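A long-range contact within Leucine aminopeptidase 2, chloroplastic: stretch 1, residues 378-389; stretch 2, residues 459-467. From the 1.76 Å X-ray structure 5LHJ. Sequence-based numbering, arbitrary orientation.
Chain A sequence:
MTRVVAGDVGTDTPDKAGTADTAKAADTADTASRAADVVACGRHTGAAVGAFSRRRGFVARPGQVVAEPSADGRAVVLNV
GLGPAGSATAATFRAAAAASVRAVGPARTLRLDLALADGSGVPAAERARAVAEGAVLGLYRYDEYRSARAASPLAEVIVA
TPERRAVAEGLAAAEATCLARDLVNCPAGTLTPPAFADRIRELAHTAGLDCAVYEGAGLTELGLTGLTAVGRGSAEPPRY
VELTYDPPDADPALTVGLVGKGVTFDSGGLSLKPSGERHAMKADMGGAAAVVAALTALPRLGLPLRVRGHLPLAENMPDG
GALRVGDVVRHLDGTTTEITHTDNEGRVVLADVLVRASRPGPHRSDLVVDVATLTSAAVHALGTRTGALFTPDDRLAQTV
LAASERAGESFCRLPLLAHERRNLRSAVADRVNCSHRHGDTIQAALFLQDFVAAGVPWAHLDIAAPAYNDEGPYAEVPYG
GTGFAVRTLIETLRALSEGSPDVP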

ATOM      1  N   ALA A 378      10.729  16.207  -8.677  1.00 31.83           N
ATOM      2  CA  ALA A 378      11.592  16.563  -9.823  1.00 33.48           C
ATOM      3  C   ALA A 378      11.808  15.362 -10.747  1.00 33.57           C
ATOM      4  O   ALA A 378      11.380  15.375 -11.920  1.00 37.06           O
ATOM      5  CB  ALA A 378      12.924  17.114  -9.321  1.00 33.33           C
ATOM      6  N   VAL A 379      12.370  14.313 -10.159  1.00 32.91           N
ATOM      7  CA  VAL A 379      12.780  13.103 -10.859  1.00 31.00           C
ATOM      8  C   VAL A 379      11.677  12.420 -11.682  1.00 29.61           C
ATOM      9  O   VAL A 379      11.982  11.840 -12.717  1.00 26.77           O
ATOM     10  CB  VAL A 379      13.468  12.110  -9.876  1.00 30.89           C
ATOM     11  CG1 VAL A 379      12.469  11.404  -8.962  1.00 31.68           C
ATOM     12  CG2 VAL A 379      14.314  11.096 -10.616  1.00 31.01           C
ATOM     13  N   HIS A 380      10.413  12.498 -11.250  1.00 29.28           N
ATOM     14  CA  HIS A 380       9.322  11.792 -11.932  1.00 30.17           C
ATOM     15  C   HIS A 380       9.208  12.114 -13.416  1.00 29.28           C
ATOM     16  O   HIS A 380       9.039  11.207 -14.226  1.00 30.10           O
ATOM     17  CB  HIS A 380       7.970  12.048 -11.244  1.00 31.43           C
ATOM     18  CG  HIS A 380       7.764  11.240 -10.004  1.00 32.81           C
ATOM     19  ND1 HIS A 380       8.445  11.484  -8.832  1.00 34.50           N
ATOM     20  CD2 HIS A 380       6.942  10.195  -9.750  1.00 34.37           C
ATOM     21  CE1 HIS A 380       8.056  10.623  -7.906  1.00 33.87           C
ATOM     22  NE2 HIS A 380       7.149   9.825  -8.440  1.00 35.58           N
ATOM     23  N   ALA A 381       9.287  13.396 -13.760  1.00 29.62           N
ATOM     24  CA  ALA A 381       9.273  13.814 -15.166  1.00 30.25           C
ATOM     25  C   ALA A 381      10.679  14.059 -15.755  1.00 28.36           C
ATOM     26  O   ALA A 381      10.872  13.701 -16.918  1.00 31.55           O
ATOM     27  CB  ALA A 381       8.367  15.017 -15.385  1.00 29.87           C
ATOM     28  N   LEU A 382      11.654  14.563 -14.986  1.00 26.54           N
ATOM     29  CA  LEU A 382      13.009  14.830 -15.556  1.00 24.21           C
ATOM     30  C   LEU A 382      13.945  13.602 -15.652  1.00 22.34           C
ATOM     31  O   LEU A 382      14.923  13.634 -16.407  1.00 21.49           O
ATOM     32  CB  LEU A 382      13.729  15.968 -14.831  1.00 25.33           C
ATOM     33  CG  LEU A 382      13.069  17.359 -14.825  1.00 25.75           C
ATOM     34  CD1 LEU A 382      13.987  18.364 -14.175  1.00 26.05           C
ATOM     35  CD2 LEU A 382      12.704  17.820 -16.229  1.00 26.69           C
ATOM     36  N   GLY A 383      13.652  12.535 -14.907  1.00 19.84           N
ATOM     37  CA  GLY A 383      14.555  11.388 -14.840  1.00 18.55           C
ATOM     38  C   GLY A 383      15.727  11.585 -13.899  1.00 17.78           C
ATOM     39  O   GLY A 383      15.921  12.656 -13.317  1.00 16.81           O
ATOM     40  N   THR A 384      16.536  10.538 -13.775  1.00 17.04           N
ATOM     41  CA  THR A 384      17.527  10.480 -12.703  1.00 17.33           C
ATOM     42  C   THR A 384      18.833  11.237 -12.954  1.00 17.09           C
ATOM     43  O   THR A 384      19.644  11.322 -12.025  1.00 17.45           O
ATOM     44  CB  THR A 384      17.867   9.019 -12.380  1.00 17.33           C
ATOM     45  OG1 THR A 384      18.421   8.403 -13.543  1.00 17.72           O
ATOM     46  CG2 THR A 384      16.634   8.267 -11.941  1.00 18.00           C
ATOM     47  N   ARG A 385      19.066  11.757 -14.170  1.00 17.07           N
ATOM     48  CA  ARG A 385      20.372  12.361 -14.516  1.00 17.55           C
ATOM     49  C   ARG A 385      20.332  13.859 -14.845  1.00 17.39           C
ATOM     50  O   ARG A 385      21.325  14.421 -15.336  1.00 17.56           O
ATOM     51  CB  ARG A 385      21.019  11.581 -15.658  1.00 18.26           C
ATOM     52  CG  ARG A 385      21.390  10.154 -15.279  1.00 19.16           C
ATOM     53  CD  ARG A 385      22.039   9.468 -16.462  1.00 20.14           C
ATOM     54  NE  ARG A 385      22.252   8.043 -16.252  1.00 21.34           N
ATOM     55  CZ  ARG A 385      22.757   7.224 -17.176  1.00 22.26           C
ATOM     56  NH1 ARG A 385      23.122   7.684 -18.369  1.00 22.93           N
ATOM     57  NH2 ARG A 385      22.889   5.944 -16.902  1.00 23.07           N
ATOM     58  N   THR A 386      19.207  14.508 -14.552  1.00 17.19           N
ATOM     59  CA  THR A 386      19.007  15.906 -14.910  1.00 17.21           C
ATOM     60  C   THR A 386      18.562  16.709 -13.701  1.00 17.13           C
ATOM     61  O   THR A 386      17.620  16.314 -13.003  1.00 18.08           O
ATOM     62  CB  THR A 386      17.977  16.006 -16.051  1.00 17.62           C
ATOM     63  OG1 THR A 386      18.498  15.332 -17.196  1.00 18.36           O
ATOM     64  CG2 THR A 386      17.698  17.444 -16.423  1.00 17.90           C
ATOM     65  N   GLY A 387      19.229  17.834 -13.441  1.00 16.71           N
ATOM     66  CA  GLY A 387      18.844  18.734 -12.360  1.00 16.59           C
ATOM     67  C   GLY A 387      17.808  19.755 -12.823  1.00 16.32           C
ATOM     68  O   GLY A 387      17.609  19.940 -14.030  1.00 16.04           O
ATOM     69  N   ALA A 388      17.149  20.407 -11.867  1.00 16.23           N
ATOM     70  CA  ALA A 388      16.174  21.466 -12.153  1.00 16.15           C
ATOM     71  C   ALA A 388      16.775  22.824 -11.796  1.00 16.55           C
ATOM     72  O   ALA A 388      17.396  22.972 -10.719  1.00 16.82           O
ATOM     73  CB  ALA A 388      14.886  21.226 -11.398  1.00 16.03           C
ATOM     74  N   LEU A 389      16.624  23.794 -12.701  1.00 16.35           N
ATOM     75  CA  LEU A 389      17.105  25.176 -12.513  1.00 16.33           C
ATOM     76  C   LEU A 389      15.905  26.119 -12.437  1.00 16.43           C
ATOM     77  O   LEU A 389      15.048  26.090 -13.318  1.00 16.63           O
ATOM     78  CB  LEU A 389      17.986  25.601 -13.693  1.00 16.88           C
ATOM     79  CG  LEU A 389      18.302  27.092 -13.854  1.00 17.56           C
ATOM     80  CD1 LEU A 389      19.113  27.630 -12.683  1.00 17.91           C
ATOM     81  CD2 LEU A 389      19.037  27.330 -15.159  1.00 17.92           C
TER
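Stretch 2 459-467: AHLDIAAPA

Stretch 2 lies on stretch 1 as an antiparallel β-strand neighbour whose C-terminal continuation, a run with helical backbone angles, packs against the loop and helix that precede the stretch 1 strand. Strand 459-462 runs against the stretch 1 strand that includes 387-389 at 155° between N-to-C directions, with the axes 4.8 Å apart at closest approach. Two backbone hydrogen bonds join A388 and D462: A388 N donates to D462 O (3.0 Å, nearly linear at 177°), and D462 N donates to A388 O (2.8 Å). Their side chains share one face of the sheet, CB to CB 4.2 Å. The next pair, L389 and L461, is non-hydrogen-bonded and occupies the other face, where L389 CD1 meets L461 CD2 at 3.5 Å and A459 CB at 4.2 Å. CA-H...O contacts supplement the pairing, from L461 CA to A388 O (3.4 Å) and from L389 CA to H460 O (3.5 Å). G387, which has no side chain, has its CA 3.6 Å from D462 O and its N 3.9 Å from P466 CG. Beyond D462 the chain turns, at helical phi/psi over 464-467, bringing A465 CB to V379 CG2 (3.5 Å) and P466 CA to T384 O (3.4 Å, a CA-H...O contact). The contact buries 506 Å² in total.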

ATOM      1  N   ALA A 459      19.284  32.278  -8.239  1.00 17.93           N
ATOM      2  CA  ALA A 459      18.993  31.018  -8.903  1.00 17.64           C
ATOM      3  C   ALA A 459      19.003  29.882  -7.886  1.00 17.33           C
ATOM      4  O   ALA A 459      19.743  29.916  -6.898  1.00 16.91           O
ATOM      5  CB  ALA A 459      20.000  30.736 -10.020  1.00 17.64           C
ATOM      6  N   HIS A 460      18.184  28.869  -8.161  1.00 16.84           N
ATOM      7  CA  HIS A 460      18.025  27.694  -7.304  1.00 16.83           C
ATOM      8  C   HIS A 460      18.254  26.445  -8.155  1.00 16.90           C
ATOM      9  O   HIS A 460      17.623  26.281  -9.214  1.00 16.50           O
ATOM     10  CB  HIS A 460      16.622  27.730  -6.690  1.00 17.26           C
ATOM     11  CG  HIS A 460      16.110  26.409  -6.194  1.00 17.66           C
ATOM     12  ND1 HIS A 460      16.758  25.663  -5.232  1.00 17.76           N
ATOM     13  CD2 HIS A 460      14.986  25.723  -6.507  1.00 17.61           C
ATOM     14  CE1 HIS A 460      16.072  24.560  -4.995  1.00 17.89           C
ATOM     15  NE2 HIS A 460      14.980  24.581  -5.743  1.00 18.08           N
ATOM     16  N   LEU A 461      19.165  25.584  -7.696  1.00 16.82           N
ATOM     17  CA  LEU A 461      19.466  24.319  -8.370  1.00 17.18           C
ATOM     18  C   LEU A 461      18.973  23.162  -7.507  1.00 16.76           C
ATOM     19  O   LEU A 461      19.480  22.965  -6.411  1.00 16.38           O
ATOM     20  CB  LEU A 461      20.972  24.172  -8.592  1.00 18.01           C
ATOM     21  CG  LEU A 461      21.724  25.256  -9.354  1.00 19.20           C
ATOM     22  CD1 LEU A 461      23.156  24.814  -9.672  1.00 19.39           C
ATOM     23  CD2 LEU A 461      21.018  25.601 -10.625  1.00 20.17           C
ATOM     24  N   ASP A 462      17.978  22.421  -7.992  1.00 16.45           N
ATOM     25  CA  ASP A 462      17.440  21.264  -7.271  1.00 16.50           C
ATOM     26  C   ASP A 462      18.081  20.021  -7.890  1.00 16.58           C
ATOM     27  O   ASP A 462      17.779  19.674  -9.030  1.00 15.82           O
ATOM     28  CB  ASP A 462      15.914  21.235  -7.361  1.00 17.04           C
ATOM     29  CG  ASP A 462      15.264  20.173  -6.454  1.00 17.53           C
ATOM     30  OD1 ASP A 462      15.943  19.254  -5.920  1.00 17.64           O
ATOM     31  OD2 ASP A 462      14.024  20.261  -6.281  1.00 18.95           O
ATOM     32  N   ILE A 463      18.989  19.387  -7.146  1.00 16.66           N
ATOM     33  CA  ILE A 463      19.843  18.328  -7.698  1.00 17.08           C
ATOM     34  C   ILE A 463      19.615  16.968  -7.021  1.00 17.37           C
ATOM     35  O   ILE A 463      20.494  16.113  -7.044  1.00 16.71           O
ATOM     36  CB  ILE A 463      21.332  18.731  -7.640  1.00 17.03           C
ATOM     37  CG1 ILE A 463      21.820  18.931  -6.196  1.00 16.98           C
ATOM     38  CG2 ILE A 463      21.559  20.004  -8.461  1.00 17.26           C
ATOM     39  CD1 ILE A 463      23.330  18.942  -6.044  1.00 17.14           C
ATOM     40  N   ALA A 464      18.417  16.756  -6.472  1.00 18.12           N
ATOM     41  CA  ALA A 464      18.100  15.544  -5.700  1.00 19.22           C
ATOM     42  C   ALA A 464      18.462  14.231  -6.410  1.00 20.11           C
ATOM     43  O   ALA A 464      19.189  13.391  -5.868  1.00 21.72           O
ATOM     44  CB  ALA A 464      16.618  15.546  -5.319  1.00 19.42           C
ATOM     45  N   ALA A 465      18.019  14.080  -7.641  1.00 20.05           N
ATOM     46  CA  ALA A 465      18.274  12.833  -8.360  1.00 20.45           C
ATOM     47  C   ALA A 465      19.720  12.663  -8.861  1.00 18.95           C
ATOM     48  O   ALA A 465      20.292  11.617  -8.638  1.00 19.90           O
ATOM     49  CB  ALA A 465      17.288  12.666  -9.500  1.00 20.55           C
ATOM     50  N   PRO A 466      20.313  13.668  -9.530  1.00 18.20           N
ATOM     51  CA  PRO A 466      21.640  13.361 -10.105  1.00 17.97           C
ATOM     52  C   PRO A 466      22.807  13.382  -9.098  1.00 17.72           C
ATOM     53  O   PRO A 466      23.901  12.940  -9.456  1.00 17.62           O
ATOM     54  CB  PRO A 466      21.817  14.424 -11.194  1.00 18.21           C
ATOM     55  CG  PRO A 466      20.876  15.508 -10.840  1.00 18.32           C
ATOM     56  CD  PRO A 466      19.742  14.891 -10.113  1.00 18.35           C
ATOM     57  N   ALA A 467      22.574  13.853  -7.870  1.00 16.89           N
ATOM     58  CA  ALA A 467      23.606  13.854  -6.812  1.00 17.18           C
ATOM     59  C   ALA A 467      24.048  12.469  -6.343  1.00 17.41           C
ATOM     60  O   ALA A 467      25.122  12.320  -5.757  1.00 17.01           O
ATOM     61  CB  ALA A 467      23.127  14.660  -5.616  1.00 17.17           C
TER